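5,10-methylenetetrahydrofolate dehydrogenase (Bombyx mori, PDB 5ZF1) probably catalyses the NADP+-dependent oxidation of 5,10-methylenetetrahydrofolate to 5,10-methenyltetrahydrofolate in folate one-carbon metabolism. Local coordinates at residues B[215-220]-B[238-243]; B[224-229]-B[256-261]. All blocks are in the same frame, centred on the assembly; numbering follows the deposited sequence.

Interaction 1. Residues B[215-220]-B[238-243]; sequences IIITAT and IDVGIT. With SO4 (sulfate ion), chain E.
Val240 leans its side chain against Ile217, Thr218 and Ala219. CB starts 3.3 Å from Thr218 O. CG1 stands anti to the backbone N (chi1 180°), which leaves CG2 anti to the carbonyl carbon and facing 215-220. CG2 is also 3.3 Å from Thr218 O, and reaches Ala219 CB at 4.0 Å and, crossing at a slant, Ile217 CG2 in the conformer given. Helices 140-151 and 171-178 cover the same apolar face.

The backbones pair as parallel strands. Ile238 N donates to Ile216 O at 2.9 Å, and Thr218 N to Ile238 O at 3.0 Å. Val240 N continues the ladder and donates to Thr218 O. A water accepts from Ile242 N and lies within bonding distance of the carbonyls of Thr218 and Thr220.

On the other face, Gly241 N approaches Asp239 OD1 from above the carboxylate plane, at 3.2 Å, in an Asx turn. Asp239 OD2 accepts a hydrogen bond from Asp257 N. Thr220 OG1 donates to sulfate O2 at 3.0 Å; Arg166 and Arg199 also bind this ion. These are C-terminal strand ends of a Rossmann-type parallel sheet, where the sulfate, probably from the crystallisation liquor, may mark part of the NADP+ pocket.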
loop_
_atom_site.group_PDB
_atom_site.type_symbol
_atom_site.label_atom_id
_atom_site.label_comp_id
_atom_site.label_asym_id
_atom_site.label_seq_id
_atom_site.Cartn_x
_atom_site.Cartn_y
_atom_site.Cartn_z
ATOM N N ILE B 215 7.495 -2.018 -19.423
ATOM C CA ILE B 215 7.933 -0.814 -18.729
ATOM C C ILE B 215 8.845 -1.271 -17.611
ATOM O O ILE B 215 8.483 -2.203 -16.889
ATOM C CB ILE B 215 6.750 -0.022 -18.135
ATOM C CG1 ILE B 215 5.787 0.442 -19.245
ATOM C CG2 ILE B 215 7.231 1.191 -17.357
ATOM C CD1 ILE B 215 4.414 0.853 -18.694
ATOM N N ILE B 216 10.012 -0.639 -17.483
ATOM C CA ILE B 216 10.902 -0.826 -16.327
ATOM C C ILE B 216 11.120 0.526 -15.675
ATOM O O ILE B 216 11.482 1.499 -16.344
ATOM C CB ILE B 216 12.253 -1.451 -16.722
ATOM C CG1 ILE B 216 12.057 -2.770 -17.460
ATOM C CG2 ILE B 216 13.166 -1.665 -15.445
ATOM C CD1 ILE B 216 13.406 -3.320 -18.021
ATOM N N ILE B 217 10.899 0.585 -14.362
ATOM C CA ILE B 217 11.132 1.782 -13.571
ATOM C C ILE B 217 12.161 1.421 -12.515
ATOM O O ILE B 217 11.915 0.535 -11.698
ATOM C CB ILE B 217 9.838 2.288 -12.920
ATOM C CG1 ILE B 217 8.881 2.790 -14.001
ATOM C CG2 ILE B 217 10.151 3.383 -11.901
ATOM C CD1 ILE B 217 7.433 2.828 -13.574
ATOM N N THR B 218 13.330 2.076 -12.548
ATOM C CA THR B 218 14.388 1.839 -11.556
ATOM C C THR B 218 14.308 2.928 -10.493
ATOM O O THR B 218 14.650 4.082 -10.763
ATOM C CB THR B 218 15.788 1.808 -12.181
ATOM O OG1 THR B 218 16.145 3.104 -12.685
ATOM C CG2 THR B 218 15.888 0.773 -13.292
ATOM N N ALA B 219 13.859 2.565 -9.284
ATOM C CA ALA B 219 13.636 3.508 -8.204
ATOM C C ALA B 219 14.527 3.228 -7.009
ATOM O O ALA B 219 14.479 3.968 -6.024
ATOM C CB ALA B 219 12.168 3.473 -7.752
ATOM N N THR B 220 15.337 2.193 -7.079
ATOM C CA THR B 220 16.126 1.788 -5.931
ATOM C C THR B 220 17.344 2.685 -5.743
ATOM O O THR B 220 17.900 3.237 -6.696
ATOM C CB THR B 220 16.551 0.333 -6.077
ATOM O OG1 THR B 220 17.417 -0.003 -4.990
ATOM C CG2 THR B 220 17.266 0.110 -7.402
ATOM N N ILE B 238 12.391 4.057 -17.425
ATOM C CA ILE B 238 12.449 5.292 -16.648
ATOM C C ILE B 238 13.394 5.079 -15.475
ATOM O O ILE B 238 13.145 4.218 -14.619
ATOM C CB ILE B 238 11.068 5.727 -16.155
ATOM C CG1 ILE B 238 10.198 6.097 -17.362
ATOM C CG2 ILE B 238 11.202 6.906 -15.171
ATOM C CD1 ILE B 238 8.733 6.263 -17.046
ATOM N N ASP B 239 14.476 5.861 -15.447
ATOM C CA ASP B 239 15.424 5.896 -14.340
ATOM C C ASP B 239 15.040 7.029 -13.392
ATOM O O ASP B 239 15.135 8.206 -13.749
ATOM C CB ASP B 239 16.847 6.053 -14.884
ATOM C CG ASP B 239 17.910 5.847 -13.827
ATOM O OD1 ASP B 239 17.559 5.722 -12.639
ATOM O OD2 ASP B 239 19.110 5.798 -14.195
ATOM N N VAL B 240 14.619 6.675 -12.171
ATOM C CA VAL B 240 14.139 7.690 -11.233
ATOM C C VAL B 240 15.295 8.560 -10.740
ATOM O O VAL B 240 15.091 9.724 -10.369
ATOM C CB VAL B 240 13.373 7.018 -10.073
ATOM C CG1 VAL B 240 12.871 8.047 -9.089
ATOM C CG2 VAL B 240 12.198 6.218 -10.626
ATOM N N GLY B 241 16.519 8.040 -10.769
ATOM C CA GLY B 241 17.676 8.816 -10.372
ATOM C C GLY B 241 17.982 8.790 -8.892
ATOM O O GLY B 241 18.636 9.713 -8.393
ATOM N N ILE B 242 17.499 7.780 -8.172
ATOM C CA ILE B 242 17.844 7.579 -6.767
ATOM C C ILE B 242 19.180 6.855 -6.715
ATOM O O ILE B 242 19.528 6.092 -7.618
ATOM C CB ILE B 242 16.737 6.791 -6.030
ATOM C CG1 ILE B 242 15.351 7.401 -6.283
ATOM C CG2 ILE B 242 17.007 6.734 -4.529
ATOM C CD1 ILE B 242 15.278 8.908 -6.086
ATOM N N THR B 243 19.957 7.094 -5.672
ATOM C CA THR B 243 21.351 6.686 -5.791
ATOM C C THR B 243 22.000 6.179 -4.510
ATOM O O THR B 243 23.085 5.598 -4.560
ATOM C CB THR B 243 22.181 7.849 -6.317
ATOM O OG1 THR B 243 23.327 7.341 -7.009
ATOM C CG2 THR B 243 22.622 8.735 -5.151
HETATM S S SO4 E . 15.344 -1.841 -2.595
HETATM O O1 SO4 E . 14.182 -0.997 -2.314
HETATM O O2 SO4 E . 15.602 -2.126 -3.992
HETATM O O3 SO4 E . 16.502 -1.139 -2.059
HETATM O O4 SO4 E . 15.214 -3.123 -1.884
HETATM O O HOH W 1 16.935 5.031 -8.965
#

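Interaction 2. Residues B[224-229]-B[256-261]; sequences KLIKAD and GDVDYE
The Asp257 carboxylate has Lys224 N and O on one side of its plane, obliquely beyond OD1. OD1 is 3.3 Å from Lys224 O, but both are acceptors, so this is a close approach and not a bond. A second flat group is the peptide between Val258 and Asp259. Leu225 CD1 lies over its face, 3.8 Å from Asp259 N. At the edge of this peptide, Asp259 N donates to Ile226 O at 3.0 Å, nearly straight at 174°.

Ile226 uses its other backbone polar atom too. Its N donates to Asp257 O at 2.9 Å. The two bonds, one on Ile226 N and one on its O, flank the CA and both run to 256-261. They make a single bridge with Val258. Around it, Ile226 CG1 rests 3.7 Å from Asp257 O, and Ile226 CB meets Val258 CG2 at 4.3 Å. Asp259 turns CB toward 224-229, 3.6 Å from Ile226 O.

Asp259 is also the centre of an inverse gamma turn and the N-cap residue of helix 260-263. Ile226 packs on Ile164 and Val258 on Ile270. The contact is an isolated bridge between the loop 224-229 and the loop leading into helix 260-263, both following parallel strands of the NAD(P)-binding domain.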
loop_
_atom_site.group_PDB
_atom_site.type_symbol
_atom_site.label_atom_id
_atom_site.label_comp_id
_atom_site.label_asym_id
_atom_site.label_seq_id
_atom_site.Cartn_x
_atom_site.Cartn_y
_atom_site.Cartn_z
ATOM N N LYS B 224 21.865 -0.728 -9.334
ATOM C CA LYS B 224 21.416 -1.691 -10.321
ATOM C C LYS B 224 21.962 -1.264 -11.675
ATOM O O LYS B 224 22.391 -0.121 -11.863
ATOM C CB LYS B 224 19.886 -1.782 -10.358
ATOM C CG LYS B 224 19.371 -3.056 -11.002
ATOM C CD LYS B 224 19.656 -4.260 -10.105
ATOM C CE LYS B 224 19.009 -4.073 -8.734
ATOM N NZ LYS B 224 18.390 -5.320 -8.201
ATOM N N LEU B 225 21.970 -2.195 -12.620
ATOM C CA LEU B 225 22.365 -1.860 -13.980
ATOM C C LEU B 225 21.385 -2.526 -14.930
ATOM O O LEU B 225 21.291 -3.758 -14.969
ATOM C CB LEU B 225 23.806 -2.282 -14.271
ATOM C CG LEU B 225 24.336 -1.773 -15.613
ATOM C CD1 LEU B 225 24.088 -0.273 -15.755
ATOM C CD2 LEU B 225 25.820 -2.093 -15.770
ATOM N N ILE B 226 20.639 -1.711 -15.670
ATOM C CA ILE B 226 19.816 -2.213 -16.764
ATOM C C ILE B 226 20.706 -2.285 -17.995
ATOM O O ILE B 226 21.168 -1.258 -18.491
ATOM C CB ILE B 226 18.595 -1.321 -17.016
ATOM C CG1 ILE B 226 17.753 -1.185 -15.748
ATOM C CG2 ILE B 226 17.756 -1.910 -18.130
ATOM C CD1 ILE B 226 17.257 -2.497 -15.214
ATOM N N LYS B 227 20.955 -3.490 -18.477
ATOM C CA LYS B 227 21.744 -3.703 -19.681
ATOM C C LYS B 227 20.829 -4.011 -20.855
ATOM O O LYS B 227 19.676 -4.408 -20.687
ATOM C CB LYS B 227 22.742 -4.845 -19.486
ATOM C CG LYS B 227 23.444 -4.844 -18.145
ATOM C CD LYS B 227 24.486 -5.955 -18.096
ATOM C CE LYS B 227 24.265 -6.906 -16.925
ATOM N NZ LYS B 227 23.013 -7.712 -17.033
ATOM N N ALA B 228 21.375 -3.848 -22.065
ATOM C CA ALA B 228 20.565 -4.004 -23.268
ATOM C C ALA B 228 19.951 -5.395 -23.370
ATOM O O ALA B 228 18.830 -5.541 -23.872
ATOM C CB ALA B 228 21.404 -3.693 -24.510
ATOM N N ASP B 229 20.646 -6.425 -22.877
ATOM C CA ASP B 229 20.084 -7.769 -22.946
ATOM C C ASP B 229 18.954 -7.991 -21.949
ATOM O O ASP B 229 18.349 -9.070 -21.956
ATOM C CB ASP B 229 21.183 -8.812 -22.729
ATOM C CG ASP B 229 21.881 -8.660 -21.393
ATOM O OD1 ASP B 229 21.650 -7.644 -20.706
ATOM O OD2 ASP B 229 22.668 -9.562 -21.030
ATOM N N GLY B 256 23.504 6.976 -12.557
ATOM C CA GLY B 256 22.469 6.467 -13.434
ATOM C C GLY B 256 22.460 4.947 -13.416
ATOM O O GLY B 256 23.503 4.307 -13.277
ATOM N N ASP B 257 21.263 4.379 -13.571
ATOM C CA ASP B 257 21.049 2.945 -13.413
ATOM C C ASP B 257 20.931 2.209 -14.738
ATOM O O ASP B 257 20.548 1.035 -14.744
ATOM C CB ASP B 257 19.785 2.691 -12.594
ATOM C CG ASP B 257 20.014 2.837 -11.111
ATOM O OD1 ASP B 257 21.180 2.724 -10.681
ATOM O OD2 ASP B 257 19.022 3.054 -10.380
ATOM N N VAL B 258 21.228 2.868 -15.856
ATOM C CA VAL B 258 20.950 2.331 -17.181
ATOM C C VAL B 258 22.192 2.472 -18.049
ATOM O O VAL B 258 22.856 3.515 -18.044
ATOM C CB VAL B 258 19.742 3.038 -17.836
ATOM C CG1 VAL B 258 19.420 2.419 -19.199
ATOM C CG2 VAL B 258 18.528 2.958 -16.927
ATOM N N ASP B 259 22.506 1.414 -18.792
ATOM C CA ASP B 259 23.535 1.477 -19.826
ATOM C C ASP B 259 22.915 2.232 -20.995
ATOM O O ASP B 259 22.417 1.651 -21.963
ATOM C CB ASP B 259 23.999 0.077 -20.210
ATOM C CG ASP B 259 25.118 0.086 -21.242
ATOM O OD1 ASP B 259 25.419 1.157 -21.813
ATOM O OD2 ASP B 259 25.707 -0.992 -21.470
ATOM N N TYR B 260 22.953 3.565 -20.890
ATOM C CA TYR B 260 22.153 4.410 -21.774
ATOM C C TYR B 260 22.489 4.170 -23.240
ATOM O O TYR B 260 21.589 3.998 -24.067
ATOM C CB TYR B 260 22.339 5.882 -21.410
ATOM C CG TYR B 260 21.473 6.810 -22.232
ATOM C CD1 TYR B 260 21.969 7.430 -23.369
ATOM C CD2 TYR B 260 20.151 7.053 -21.879
ATOM C CE1 TYR B 260 21.178 8.274 -24.129
ATOM C CE2 TYR B 260 19.351 7.890 -22.631
ATOM C CZ TYR B 260 19.870 8.501 -23.755
ATOM O OH TYR B 260 19.081 9.338 -24.509
ATOM N N GLU B 261 23.782 4.141 -23.582
ATOM C CA GLU B 261 24.157 4.059 -24.990
ATOM C C GLU B 261 23.621 2.789 -25.637
ATOM O O GLU B 261 23.073 2.834 -26.744
ATOM C CB GLU B 261 25.676 4.140 -25.151
ATOM C CG GLU B 261 26.117 4.067 -26.608
ATOM C CD GLU B 261 27.624 4.110 -26.787
ATOM O OE1 GLU B 261 28.322 4.646 -25.900
ATOM O OE2 GLU B 261 28.110 3.612 -27.824
#

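From the N terminus, the chain passes strand 215-218, then the loop 224-229, then strand 236-239, then 256-261, a loop that runs into helix 260-263. Interaction 1 closes the loop between the two strands, and interaction 2 starts inside that loop and ends beyond it. The two contacts therefore cross. Residues 244-252, between 238-243 and 256-261, are not modelled. The contacts touch directly, with centres about 11 Å apart. Thr218 CG2 packs on Ile226 CG1, in the conformer given. Asp239 and Gly256 also pack together. Interaction 1 joins neighbouring strands of the parallel sheet; interaction 2 ties the loop after the first strand to the start of helix 260-263.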